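Local structure of archaeal actin homolog (2FSJ) at residues V297-P302 against I317-V323; F45-V51 against F75-A81; A229-L233 against V270-L275; P170-A176 against D203-I207. The protein polymerises in the presence of nucleoside triphosphates, optimally ATP, into bundled helical filaments, as an archaeal homolog of actin. All coordinates share one frame; numbering follows the deposited sequence.

Contact 1. Residues V297-P302 against I317-V323; sequences VTSLIP and IAPGTLV
Leu300 and Leu322 form a single parallel bridge, the two chains running the same way with CA atoms 4.8 Å apart: Leu300 N donates to Thr321 O, and Val323 N returns a bond to Leu300 O, both at 169° and 2.9 Å. Beside this bridge the Leu300 side chain carries most of the packing. Its CG comes within 3.4 Å of Thr321 OG1, and its CD1 reaches 3.9 Å from Ala318 CB and touches Ile317. Thr321 holds its hydroxyl between backbone N and carbonyl carbon (chi1 64°), from where OG1 donates to Ala318 O at 2.6 Å, on a lone pair. The same carbonyl takes Thr321 N, closing a type II turn in which Gly320 has a positive phi that suits glycine. Farther along, Ile301 and Val323 run next to each other in the same direction, and Val323 CG2 rests 3.7 Å from Ser299 CB. Leu322 CD1 presses against Pro302 CG, at 3.5 Å tighter than usual for two carbons. Strand 297-303 pairs with strand 191-197 along its inner edge, and Pro302 adjoins the ATP-site residue Ser307. Thus the outer edge of this four-stranded sheet gains a short partner from a loop, and the Thr321 hydroxyl beside Leu300 is spent on fixing the turn that delivers it.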
loop_
_atom_site.group_PDB
_atom_site.type_symbol
_atom_site.label_atom_id
_atom_site.label_comp_id
_atom_site.label_asym_id
_atom_site.label_seq_id
_atom_site.Cartn_x
_atom_site.Cartn_y
_atom_site.Cartn_z
ATOM N N VAL A 297 -4.034 16.690 -18.906
ATOM C CA VAL A 297 -3.077 16.198 -17.908
ATOM C C VAL A 297 -1.854 17.078 -17.874
ATOM O O VAL A 297 -1.167 17.210 -18.890
ATOM C CB VAL A 297 -2.628 14.733 -18.179
ATOM C CG1 VAL A 297 -1.558 14.287 -17.165
ATOM C CG2 VAL A 297 -3.832 13.794 -18.113
ATOM N N THR A 298 -1.563 17.662 -16.703
ATOM C CA THR A 298 -0.309 18.411 -16.476
ATOM C C THR A 298 0.680 17.732 -15.539
ATOM O O THR A 298 1.804 18.132 -15.480
ATOM C CB THR A 298 -0.622 19.803 -15.918
ATOM O OG1 THR A 298 -1.431 19.680 -14.736
ATOM C CG2 THR A 298 -1.510 20.597 -16.885
ATOM N N SER A 299 0.261 16.733 -14.770
ATOM C CA SER A 299 1.168 15.990 -13.918
ATOM C C SER A 299 0.783 14.527 -13.898
ATOM O O SER A 299 -0.389 14.215 -13.687
ATOM C CB SER A 299 1.166 16.507 -12.470
ATOM O OG SER A 299 1.134 17.901 -12.371
ATOM N N LEU A 300 1.765 13.662 -14.164
ATOM C CA LEU A 300 1.641 12.194 -14.081
ATOM C C LEU A 300 2.473 11.749 -12.888
ATOM O O LEU A 300 3.668 12.062 -12.834
ATOM C CB LEU A 300 2.205 11.509 -15.330
ATOM C CG LEU A 300 1.376 11.384 -16.605
ATOM C CD1 LEU A 300 2.256 10.878 -17.770
ATOM C CD2 LEU A 300 0.141 10.506 -16.452
ATOM N N ILE A 301 1.867 11.010 -11.952
ATOM C CA ILE A 301 2.475 10.748 -10.667
ATOM C C ILE A 301 2.491 9.244 -10.363
ATOM O O ILE A 301 1.524 8.677 -9.852
ATOM C CB ILE A 301 1.758 11.555 -9.560
ATOM C CG1 ILE A 301 1.706 13.050 -9.912
ATOM C CG2 ILE A 301 2.429 11.333 -8.212
ATOM C CD1 ILE A 301 0.644 13.844 -9.167
ATOM N N PRO A 302 3.565 8.579 -10.735
ATOM C CA PRO A 302 3.667 7.147 -10.442
ATOM C C PRO A 302 4.046 6.911 -8.993
ATOM O O PRO A 302 5.032 7.482 -8.502
ATOM C CB PRO A 302 4.746 6.674 -11.391
ATOM C CG PRO A 302 4.912 7.866 -12.392
ATOM C CD PRO A 302 4.674 9.054 -11.576
ATOM N N ILE A 317 2.499 8.529 -21.737
ATOM C CA ILE A 317 1.088 8.925 -21.737
ATOM C C ILE A 317 0.969 10.449 -21.977
ATOM O O ILE A 317 0.087 10.907 -22.692
ATOM C CB ILE A 317 0.343 8.489 -20.396
ATOM C CG1 ILE A 317 0.397 6.973 -20.167
ATOM C CG2 ILE A 317 -1.086 8.976 -20.388
ATOM C CD1 ILE A 317 0.247 6.563 -18.755
ATOM N N ALA A 318 1.824 11.239 -21.339
ATOM C CA ALA A 318 1.826 12.713 -21.488
ATOM C C ALA A 318 3.229 13.322 -21.288
ATOM O O ALA A 318 3.611 13.721 -20.194
ATOM C CB ALA A 318 0.841 13.318 -20.533
ATOM N N PRO A 319 4.019 13.330 -22.361
ATOM C CA PRO A 319 5.417 13.753 -22.298
ATOM C C PRO A 319 5.623 15.111 -21.618
ATOM O O PRO A 319 4.867 16.042 -21.844
ATOM C CB PRO A 319 5.825 13.765 -23.785
ATOM C CG PRO A 319 5.048 12.680 -24.343
ATOM C CD PRO A 319 3.686 12.816 -23.701
ATOM N N GLY A 320 6.609 15.195 -20.751
ATOM C CA GLY A 320 6.888 16.441 -20.050
ATOM C C GLY A 320 6.151 16.661 -18.725
ATOM O O GLY A 320 6.423 17.665 -18.053
ATOM N N THR A 321 5.270 15.735 -18.323
ATOM C CA THR A 321 4.438 15.943 -17.149
ATOM C C THR A 321 4.829 15.055 -15.998
ATOM O O THR A 321 4.176 15.078 -14.954
ATOM C CB THR A 321 2.933 15.688 -17.452
ATOM O OG1 THR A 321 2.712 14.318 -17.808
ATOM C CG2 THR A 321 2.446 16.493 -18.646
ATOM N N LEU A 322 5.835 14.225 -16.192
ATOM C CA LEU A 322 6.164 13.224 -15.196
ATOM C C LEU A 322 6.714 13.899 -13.940
ATOM O O LEU A 322 7.628 14.739 -13.993
ATOM C CB LEU A 322 7.141 12.189 -15.754
ATOM C CG LEU A 322 7.521 11.032 -14.810
ATOM C CD1 LEU A 322 6.358 10.062 -14.696
ATOM C CD2 LEU A 322 8.801 10.310 -15.227
ATOM N N VAL A 323 6.119 13.540 -12.809
ATOM C CA VAL A 323 6.551 13.985 -11.502
ATOM C C VAL A 323 7.186 12.725 -10.907
ATOM O O VAL A 323 6.523 11.725 -10.770
ATOM C CB VAL A 323 5.334 14.485 -10.655
ATOM C CG1 VAL A 323 5.765 14.975 -9.272
ATOM C CG2 VAL A 323 4.585 15.562 -11.376
HETATM O O HOH W 1 7.047 8.684 -9.169
#

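Contact 2. Residues F45-V51 against F75-A81; sequences FPSRWAV and FIYGKYA
Ala50 and Ile76 form an antiparallel hydrogen-bonded pair: Ala50 N donates to Ile76 O and Ile76 N to Ala50 O, each at 2.9 Å. A third backbone bond runs from Gly78 N to Arg48 O, bent to 150°. Weaker CA-H...O contacts fill in between, among them Trp49 CA to Ile76 O at 3.1 Å. The segment axes are 4.6 Å apart, and the non-hydrogen-bonded pairs Trp49–Tyr77 and Val51–Phe75 share one face.

Aromatic contacts dominate that face. Tyr77 turns its edge, through CD1, over one face of Phe45, centroids 5.4 Å apart and planes at 61°, while Trp49 CE3 lies 4.0 Å from Phe75 CB. All four rings leave the main chain between backbone N and carbonyl carbon, the crowded position (chi1 63° for Tyr77). On the opposite face the packing is aliphatic: Ala81 CB sits 3.8 Å from Trp49 CA and also meets Ala50 CB. Gly78, whose positive phi favours glycine, has no side chain to stand between its backbone and Phe45 and Pro46.

Polar ends find partners elsewhere: Tyr77 OH hydrogen-bonds to Glu110, Trp49 NE1 hydrogen-bonds to Glu99 O, and Arg48 makes a salt bridge to Asp248. The edge strand 74-77 is therefore fastened to strand 42-52 by main-chain bonds, with aromatic side chains packed on one face, and the Arg48 charge is spent on joining this sheet to helix 247-253 of the C-terminal half.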
loop_
_atom_site.group_PDB
_atom_site.type_symbol
_atom_site.label_atom_id
_atom_site.label_comp_id
_atom_site.label_asym_id
_atom_site.label_seq_id
_atom_site.Cartn_x
_atom_site.Cartn_y
_atom_site.Cartn_z
ATOM N N PHE A 45 5.960 -2.533 7.303
ATOM C CA PHE A 45 6.210 -3.950 7.421
ATOM C C PHE A 45 5.251 -4.692 6.518
ATOM O O PHE A 45 4.183 -4.183 6.218
ATOM C CB PHE A 45 6.081 -4.458 8.887
ATOM C CG PHE A 45 4.724 -4.126 9.556
ATOM C CD1 PHE A 45 3.633 -4.895 9.378
ATOM C CD2 PHE A 45 4.637 -3.044 10.405
ATOM C CE1 PHE A 45 2.439 -4.614 10.009
ATOM C CE2 PHE A 45 3.445 -2.703 10.994
ATOM C CZ PHE A 45 2.339 -3.494 10.794
ATOM N N PRO A 46 5.618 -5.898 6.077
ATOM C CA PRO A 46 4.748 -6.690 5.215
ATOM C C PRO A 46 3.357 -6.953 5.790
ATOM O O PRO A 46 3.238 -7.256 6.991
ATOM C CB PRO A 46 5.542 -8.018 4.997
ATOM C CG PRO A 46 6.982 -7.677 5.298
ATOM C CD PRO A 46 6.899 -6.573 6.345
ATOM N N SER A 47 2.328 -6.833 4.949
ATOM C CA SER A 47 0.932 -7.085 5.333
ATOM C C SER A 47 0.640 -8.584 5.414
ATOM O O SER A 47 -0.131 -9.117 4.654
ATOM C CB SER A 47 -0.062 -6.418 4.354
ATOM O OG SER A 47 0.020 -5.036 4.489
ATOM N N ARG A 48 1.239 -9.233 6.395
ATOM C CA ARG A 48 1.195 -10.683 6.585
ATOM C C ARG A 48 1.097 -10.987 8.059
ATOM O O ARG A 48 1.784 -10.352 8.847
ATOM C CB ARG A 48 2.511 -11.303 6.136
ATOM C CG ARG A 48 2.932 -10.950 4.777
ATOM C CD ARG A 48 4.202 -11.704 4.315
ATOM N NE ARG A 48 4.419 -11.425 2.897
ATOM C CZ ARG A 48 5.300 -12.046 2.121
ATOM N NH1 ARG A 48 6.086 -13.011 2.597
ATOM N NH2 ARG A 48 5.397 -11.679 0.845
ATOM N N TRP A 49 0.272 -11.961 8.424
ATOM C CA TRP A 49 0.243 -12.448 9.806
ATOM C C TRP A 49 -0.101 -13.917 9.837
ATOM O O TRP A 49 -0.652 -14.469 8.840
ATOM C CB TRP A 49 -0.692 -11.639 10.699
ATOM C CG TRP A 49 -2.125 -11.570 10.285
ATOM C CD1 TRP A 49 -2.686 -10.681 9.407
ATOM C CD2 TRP A 49 -3.200 -12.375 10.783
ATOM N NE1 TRP A 49 -4.041 -10.896 9.324
ATOM C CE2 TRP A 49 -4.381 -11.929 10.164
ATOM C CE3 TRP A 49 -3.282 -13.441 11.702
ATOM C CZ2 TRP A 49 -5.636 -12.515 10.414
ATOM C CZ3 TRP A 49 -4.508 -14.012 11.958
ATOM C CH2 TRP A 49 -5.686 -13.551 11.323
ATOM N N ALA A 50 0.249 -14.556 10.950
ATOM C CA ALA A 50 -0.009 -15.993 11.128
ATOM C C ALA A 50 -0.336 -16.269 12.579
ATOM O O ALA A 50 0.314 -15.744 13.476
ATOM C CB ALA A 50 1.183 -16.776 10.727
ATOM N N VAL A 51 -1.351 -17.090 12.790
ATOM C CA VAL A 51 -1.741 -17.481 14.137
ATOM C C VAL A 51 -0.638 -18.372 14.691
ATOM O O VAL A 51 -0.037 -19.170 13.954
ATOM C CB VAL A 51 -3.144 -18.214 14.144
ATOM C CG1 VAL A 51 -3.424 -18.908 15.475
ATOM C CG2 VAL A 51 -4.234 -17.218 13.886
ATOM N N PHE A 75 -0.797 -13.967 17.388
ATOM C CA PHE A 75 -0.267 -13.936 16.061
ATOM C C PHE A 75 1.132 -13.295 15.977
ATOM O O PHE A 75 1.531 -12.464 16.801
ATOM C CB PHE A 75 -1.246 -13.209 15.128
ATOM C CG PHE A 75 -1.443 -11.746 15.452
ATOM C CD1 PHE A 75 -0.681 -10.758 14.833
ATOM C CD2 PHE A 75 -2.420 -11.352 16.366
ATOM C CE1 PHE A 75 -0.895 -9.408 15.133
ATOM C CE2 PHE A 75 -2.628 -9.993 16.670
ATOM C CZ PHE A 75 -1.860 -9.034 16.035
ATOM N N ILE A 76 1.828 -13.668 14.907
ATOM C CA ILE A 76 3.078 -13.061 14.501
ATOM C C ILE A 76 2.828 -12.363 13.136
ATOM O O ILE A 76 2.044 -12.816 12.333
ATOM C CB ILE A 76 4.156 -14.171 14.479
ATOM C CG1 ILE A 76 4.413 -14.648 15.930
ATOM C CG2 ILE A 76 5.476 -13.732 13.863
ATOM C CD1 ILE A 76 5.175 -15.980 15.974
ATOM N N TYR A 77 3.527 -11.271 12.890
ATOM C CA TYR A 77 3.228 -10.443 11.737
ATOM C C TYR A 77 4.508 -9.961 11.026
ATOM O O TYR A 77 5.615 -10.101 11.537
ATOM C CB TYR A 77 2.372 -9.254 12.167
ATOM C CG TYR A 77 3.090 -8.363 13.141
ATOM C CD1 TYR A 77 3.836 -7.248 12.703
ATOM C CD2 TYR A 77 3.000 -8.605 14.504
ATOM C CE1 TYR A 77 4.544 -6.454 13.626
ATOM C CE2 TYR A 77 3.672 -7.830 15.423
ATOM C CZ TYR A 77 4.457 -6.763 14.982
ATOM O OH TYR A 77 5.077 -6.023 15.937
ATOM N N GLY A 78 4.321 -9.384 9.839
ATOM C CA GLY A 78 5.407 -8.760 9.132
ATOM C C GLY A 78 6.314 -9.794 8.512
ATOM O O GLY A 78 5.868 -10.875 8.103
ATOM N N LYS A 79 7.605 -9.478 8.503
ATOM C CA LYS A 79 8.614 -10.338 7.851
ATOM C C LYS A 79 8.756 -11.722 8.553
ATOM O O LYS A 79 9.128 -12.705 7.927
ATOM C CB LYS A 79 9.953 -9.609 7.745
ATOM C CG LYS A 79 10.618 -9.210 9.071
ATOM C CD LYS A 79 11.909 -8.419 8.849
ATOM C CE LYS A 79 12.620 -8.132 10.168
ATOM N NZ LYS A 79 13.935 -7.393 9.913
ATOM N N TYR A 80 8.362 -11.810 9.820
ATOM C CA TYR A 80 8.388 -13.098 10.563
ATOM C C TYR A 80 7.243 -14.051 10.351
ATOM O O TYR A 80 7.359 -15.223 10.729
ATOM C CB TYR A 80 8.497 -12.836 12.057
ATOM C CG TYR A 80 9.718 -12.068 12.355
ATOM C CD1 TYR A 80 10.962 -12.585 12.059
ATOM C CD2 TYR A 80 9.641 -10.784 12.861
ATOM C CE1 TYR A 80 12.111 -11.843 12.297
ATOM C CE2 TYR A 80 10.773 -10.056 13.105
ATOM C CZ TYR A 80 12.006 -10.599 12.806
ATOM O OH TYR A 80 13.142 -9.874 13.042
ATOM N N ALA A 81 6.129 -13.578 9.796
ATOM C CA ALA A 81 4.985 -14.450 9.586
ATOM C C ALA A 81 5.333 -15.430 8.483
ATOM O O ALA A 81 5.541 -15.027 7.351
ATOM C CB ALA A 81 3.742 -13.677 9.245
#

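Contact 3. Residues A229-L233 against V270-L275; sequences AISAL and VSGPIL
Leu233 against Val270, and Ala229 and Ala232 against Ile274, meet without a flat side chain on either helix: no ring or amide takes part, so there is no face to cover and no edge to fill, and Ile274 CG2 comes 3.6 Å from Ala229 O. The helix axes stay 9.6 Å apart and make 133° with each other, which leaves room for branched residues to reach across. Ile274 is the central one. With CG1 anti to the carbonyl carbon (chi1 -66°), its CG2 is directed at the CB atoms of Ala229 and Ala232, 3.8 Å from each, while CD1 extends to Leu233 CA. An alanine here would lack both methyls and would probably open a gap between the helices, leaving the two alanines without their main partner. At one end Leu233 lies roughly perpendicular to Val270, CD1 coming within 3.4 Å of Val270 CG1, a tight carbon pair. At the other end Leu275 CD2 reaches Ala229 CB at 4.0 Å. Ser271 offers only CB to Leu233, its hydroxyl hydrogen-bonding to Leu254 O. Helix 247-253 joins from outside, with Ala253 touching Leu233. Ala229 and Ala232 make room for Ile274, while Leu233 reaches the other way to Val270; the result, in the C-terminal half, is an apolar junction in which the two segments are held by side-chain packing, with no polar bond between them.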
loop_
_atom_site.group_PDB
_atom_site.type_symbol
_atom_site.label_atom_id
_atom_site.label_comp_id
_atom_site.label_asym_id
_atom_site.label_seq_id
_atom_site.Cartn_x
_atom_site.Cartn_y
_atom_site.Cartn_z
ATOM N N ALA A 229 3.641 -9.881 -13.363
ATOM C CA ALA A 229 5.028 -10.017 -13.834
ATOM C C ALA A 229 5.761 -11.123 -13.076
ATOM O O ALA A 229 6.468 -11.902 -13.701
ATOM C CB ALA A 229 5.799 -8.686 -13.744
ATOM N N ILE A 230 5.532 -11.214 -11.762
ATOM C CA ILE A 230 6.124 -12.283 -10.925
ATOM C C ILE A 230 5.620 -13.672 -11.375
ATOM O O ILE A 230 6.411 -14.622 -11.533
ATOM C CB ILE A 230 5.795 -12.055 -9.440
ATOM C CG1 ILE A 230 6.454 -10.764 -8.934
ATOM C CG2 ILE A 230 6.251 -13.229 -8.581
ATOM C CD1 ILE A 230 5.783 -10.198 -7.690
ATOM N N SER A 231 4.324 -13.774 -11.646
ATOM C CA SER A 231 3.771 -15.049 -12.121
ATOM C C SER A 231 4.297 -15.405 -13.499
ATOM O O SER A 231 4.608 -16.589 -13.773
ATOM C CB SER A 231 2.242 -15.029 -12.134
ATOM O OG SER A 231 1.811 -15.014 -10.773
ATOM N N ALA A 232 4.392 -14.423 -14.367
ATOM C CA ALA A 232 4.944 -14.666 -15.709
ATOM C C ALA A 232 6.422 -15.140 -15.646
ATOM O O ALA A 232 6.812 -16.048 -16.348
ATOM C CB ALA A 232 4.799 -13.437 -16.613
ATOM N N LEU A 233 7.224 -14.555 -14.758
ATOM C CA LEU A 233 8.614 -14.961 -14.613
ATOM C C LEU A 233 8.713 -16.363 -13.994
ATOM O O LEU A 233 9.555 -17.181 -14.389
ATOM C CB LEU A 233 9.395 -13.924 -13.782
ATOM C CG LEU A 233 10.896 -14.220 -13.503
ATOM C CD1 LEU A 233 11.644 -14.553 -14.758
ATOM C CD2 LEU A 233 11.606 -13.087 -12.787
ATOM N N VAL A 270 15.892 -11.403 -18.162
ATOM C CA VAL A 270 14.674 -12.203 -18.275
ATOM C C VAL A 270 13.417 -11.370 -17.918
ATOM O O VAL A 270 12.361 -11.470 -18.563
ATOM C CB VAL A 270 14.748 -13.462 -17.350
ATOM C CG1 VAL A 270 13.552 -14.342 -17.539
ATOM C CG2 VAL A 270 16.012 -14.296 -17.615
ATOM N N SER A 271 13.523 -10.581 -16.865
ATOM C CA SER A 271 12.390 -9.847 -16.358
ATOM C C SER A 271 12.071 -8.650 -17.250
ATOM O O SER A 271 10.935 -8.172 -17.280
ATOM C CB SER A 271 12.634 -9.441 -14.900
ATOM O OG SER A 271 13.571 -8.388 -14.785
ATOM N N GLY A 272 13.063 -8.175 -18.000
ATOM C CA GLY A 272 12.909 -6.971 -18.786
ATOM C C GLY A 272 11.693 -6.916 -19.700
ATOM O O GLY A 272 10.865 -6.012 -19.582
ATOM N N PRO A 273 11.595 -7.838 -20.635
ATOM C CA PRO A 273 10.426 -7.963 -21.521
ATOM C C PRO A 273 9.047 -8.185 -20.848
ATOM O O PRO A 273 8.022 -7.751 -21.386
ATOM C CB PRO A 273 10.802 -9.172 -22.377
ATOM C CG PRO A 273 12.257 -9.166 -22.346
ATOM C CD PRO A 273 12.646 -8.812 -20.978
ATOM N N ILE A 274 9.032 -8.854 -19.698
ATOM C CA ILE A 274 7.806 -9.119 -18.939
ATOM C C ILE A 274 7.354 -7.779 -18.303
ATOM O O ILE A 274 6.197 -7.426 -18.367
ATOM C CB ILE A 274 8.086 -10.189 -17.860
ATOM C CG1 ILE A 274 8.425 -11.550 -18.523
ATOM C CG2 ILE A 274 6.939 -10.327 -16.918
ATOM C CD1 ILE A 274 9.207 -12.428 -17.659
ATOM N N LEU A 275 8.283 -7.052 -17.712
ATOM C CA LEU A 275 8.022 -5.729 -17.143
ATOM C C LEU A 275 7.600 -4.681 -18.155
ATOM O O LEU A 275 6.726 -3.838 -17.868
ATOM C CB LEU A 275 9.222 -5.237 -16.326
ATOM C CG LEU A 275 9.479 -5.977 -15.009
ATOM C CD1 LEU A 275 10.914 -5.640 -14.476
ATOM C CD2 LEU A 275 8.434 -5.735 -13.971
#

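Contact 4. Residues P170-A176 against D203-I207; sequences PQGVGAA and DVLTI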
loop_
_atom_site.group_PDB
_atom_site.type_symbol
_atom_site.label_atom_id
_atom_site.label_comp_id
_atom_site.label_asym_id
_atom_site.label_seq_id
_atom_site.Cartn_x
_atom_site.Cartn_y
_atom_site.Cartn_z
ATOM N N PRO A 170 -9.625 9.274 -0.367
ATOM C CA PRO A 170 -9.418 8.287 -1.432
ATOM C C PRO A 170 -7.956 8.011 -1.666
ATOM O O PRO A 170 -7.138 8.934 -1.626
ATOM C CB PRO A 170 -10.072 8.948 -2.658
ATOM C CG PRO A 170 -11.133 9.790 -2.076
ATOM C CD PRO A 170 -10.419 10.397 -0.879
ATOM N N GLN A 171 -7.599 6.739 -1.881
ATOM C CA GLN A 171 -6.261 6.393 -2.247
ATOM C C GLN A 171 -5.874 7.192 -3.532
ATOM O O GLN A 171 -6.696 7.358 -4.456
ATOM C CB GLN A 171 -6.180 4.883 -2.520
ATOM C CG GLN A 171 -4.788 4.372 -2.808
ATOM C CD GLN A 171 -4.716 2.835 -2.708
ATOM O OE1 GLN A 171 -5.242 2.254 -1.747
ATOM N NE2 GLN A 171 -4.121 2.201 -3.698
ATOM N N GLY A 172 -4.670 7.726 -3.541
ATOM C CA GLY A 172 -4.251 8.660 -4.564
ATOM C C GLY A 172 -4.425 10.127 -4.193
ATOM O O GLY A 172 -3.588 10.954 -4.518
ATOM N N VAL A 173 -5.534 10.465 -3.576
ATOM C CA VAL A 173 -5.735 11.826 -3.083
ATOM C C VAL A 173 -4.758 12.108 -1.945
ATOM O O VAL A 173 -4.244 13.213 -1.868
ATOM C CB VAL A 173 -7.202 12.054 -2.633
ATOM C CG1 VAL A 173 -7.382 13.338 -1.814
ATOM C CG2 VAL A 173 -8.103 12.059 -3.842
ATOM N N GLY A 174 -4.527 11.117 -1.070
ATOM C CA GLY A 174 -3.506 11.237 -0.024
ATOM C C GLY A 174 -2.160 11.638 -0.605
ATOM O O GLY A 174 -1.570 12.635 -0.196
ATOM N N ALA A 175 -1.686 10.918 -1.611
ATOM C CA ALA A 175 -0.436 11.244 -2.226
ATOM C C ALA A 175 -0.402 12.661 -2.884
ATOM O O ALA A 175 0.580 13.409 -2.756
ATOM C CB ALA A 175 -0.072 10.184 -3.253
ATOM N N ALA A 176 -1.439 12.982 -3.635
ATOM C CA ALA A 176 -1.523 14.298 -4.286
ATOM C C ALA A 176 -1.522 15.470 -3.252
ATOM O O ALA A 176 -0.885 16.521 -3.456
ATOM C CB ALA A 176 -2.729 14.326 -5.118
ATOM N N ASP A 203 -4.199 1.234 -9.306
ATOM C CA ASP A 203 -5.237 2.199 -8.924
ATOM C C ASP A 203 -4.852 3.503 -9.610
ATOM O O ASP A 203 -3.746 4.063 -9.376
ATOM C CB ASP A 203 -5.211 2.341 -7.416
ATOM C CG ASP A 203 -6.411 3.054 -6.870
ATOM O OD1 ASP A 203 -7.442 2.353 -6.660
ATOM O OD2 ASP A 203 -6.415 4.304 -6.652
ATOM N N VAL A 204 -5.763 4.007 -10.427
ATOM C CA VAL A 204 -5.547 5.243 -11.165
ATOM C C VAL A 204 -6.538 6.258 -10.639
ATOM O O VAL A 204 -7.764 6.075 -10.760
ATOM C CB VAL A 204 -5.715 5.043 -12.649
ATOM C CG1 VAL A 204 -5.535 6.385 -13.435
ATOM C CG2 VAL A 204 -4.763 3.901 -13.142
ATOM N N LEU A 205 -6.007 7.311 -10.046
ATOM C CA LEU A 205 -6.825 8.390 -9.532
ATOM C C LEU A 205 -6.513 9.680 -10.296
ATOM O O LEU A 205 -5.359 10.171 -10.289
ATOM C CB LEU A 205 -6.598 8.559 -8.035
ATOM C CG LEU A 205 -7.525 9.692 -7.601
ATOM C CD1 LEU A 205 -8.753 9.260 -6.846
ATOM C CD2 LEU A 205 -6.827 10.894 -7.065
ATOM N N THR A 206 -7.531 10.184 -10.991
ATOM C CA THR A 206 -7.442 11.467 -11.701
ATOM C C THR A 206 -8.049 12.540 -10.816
ATOM O O THR A 206 -9.134 12.379 -10.300
ATOM C CB THR A 206 -8.146 11.358 -13.061
ATOM O OG1 THR A 206 -7.419 10.435 -13.871
ATOM C CG2 THR A 206 -8.111 12.693 -13.850
ATOM N N ILE A 207 -7.270 13.585 -10.598
ATOM C CA ILE A 207 -7.615 14.706 -9.728
ATOM C C ILE A 207 -7.604 16.037 -10.498
ATOM O O ILE A 207 -6.718 16.294 -11.295
ATOM C CB ILE A 207 -6.634 14.694 -8.519
ATOM C CG1 ILE A 207 -7.224 15.396 -7.303
ATOM C CG2 ILE A 207 -5.253 15.214 -8.900
ATOM C CD1 ILE A 207 -6.370 15.206 -6.000
HETATM O O HOH W 2 -8.359 5.570 -5.619
#
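Leu205 extends its side chain with CG trans to the main-chain N (chi1 -179°), and Ile207 does much the same with CG1, which carries their methyls from strand 202-208 to the start of helix 173-182. There Leu205 CD2 lies 3.7 Å from Val173 CG2, slanting across it, and CD1 approaches Gln171 O. Ile207 CD1 continues the row, 3.8 Å from Ala176 CB. Gly172, at the N-cap, lies over Leu205: its backbone angles call for glycine, and a CB there would also collide with Leu205 CB. With alanine in place of Leu205, Val173 would probably lose its nearest methyl partner across the contact, and a gap would be likely to open under the start of the helix. At the other end, a water donates to Gln171 O at 2.7 Å and to Asp203 OD2 at 2.5 Å, while the Gln171 amide, whose NE2 is hydrogen-bonded to Asp92, slants over Asp203, the amide and carboxylate planes 43° apart. The helix follows strand 158-170 of the seven-stranded sheet yet packs on the four-stranded one, consistent with the interdomain crossover of actin relatives. Apolar packing thus seats the start of helix 173-182 on the strand, and one water joins the polar groups beside it.

In the fold
Along the chain the order is contact 2, contact 4, contact 3, contact 1, each closing before the next opens. Contact 2 belongs to the seven-stranded sheet of the N-terminal half, and contact 1 lies on the opposite side of the chain's centre, the two centres about 36 Å apart. Contacts 1 and 4 are closer neighbours, centres about 14 Å apart, both reaching the four-stranded sheet of the C-terminal half. The centre of contact 3 lies about 27 Å from those of contacts 2 and 4; it connects to contact 1 through helix 268-290, which precedes strand 297-303. Together they sample both halves of an actin-like fold, with contact 4 at the passage between its two sheets.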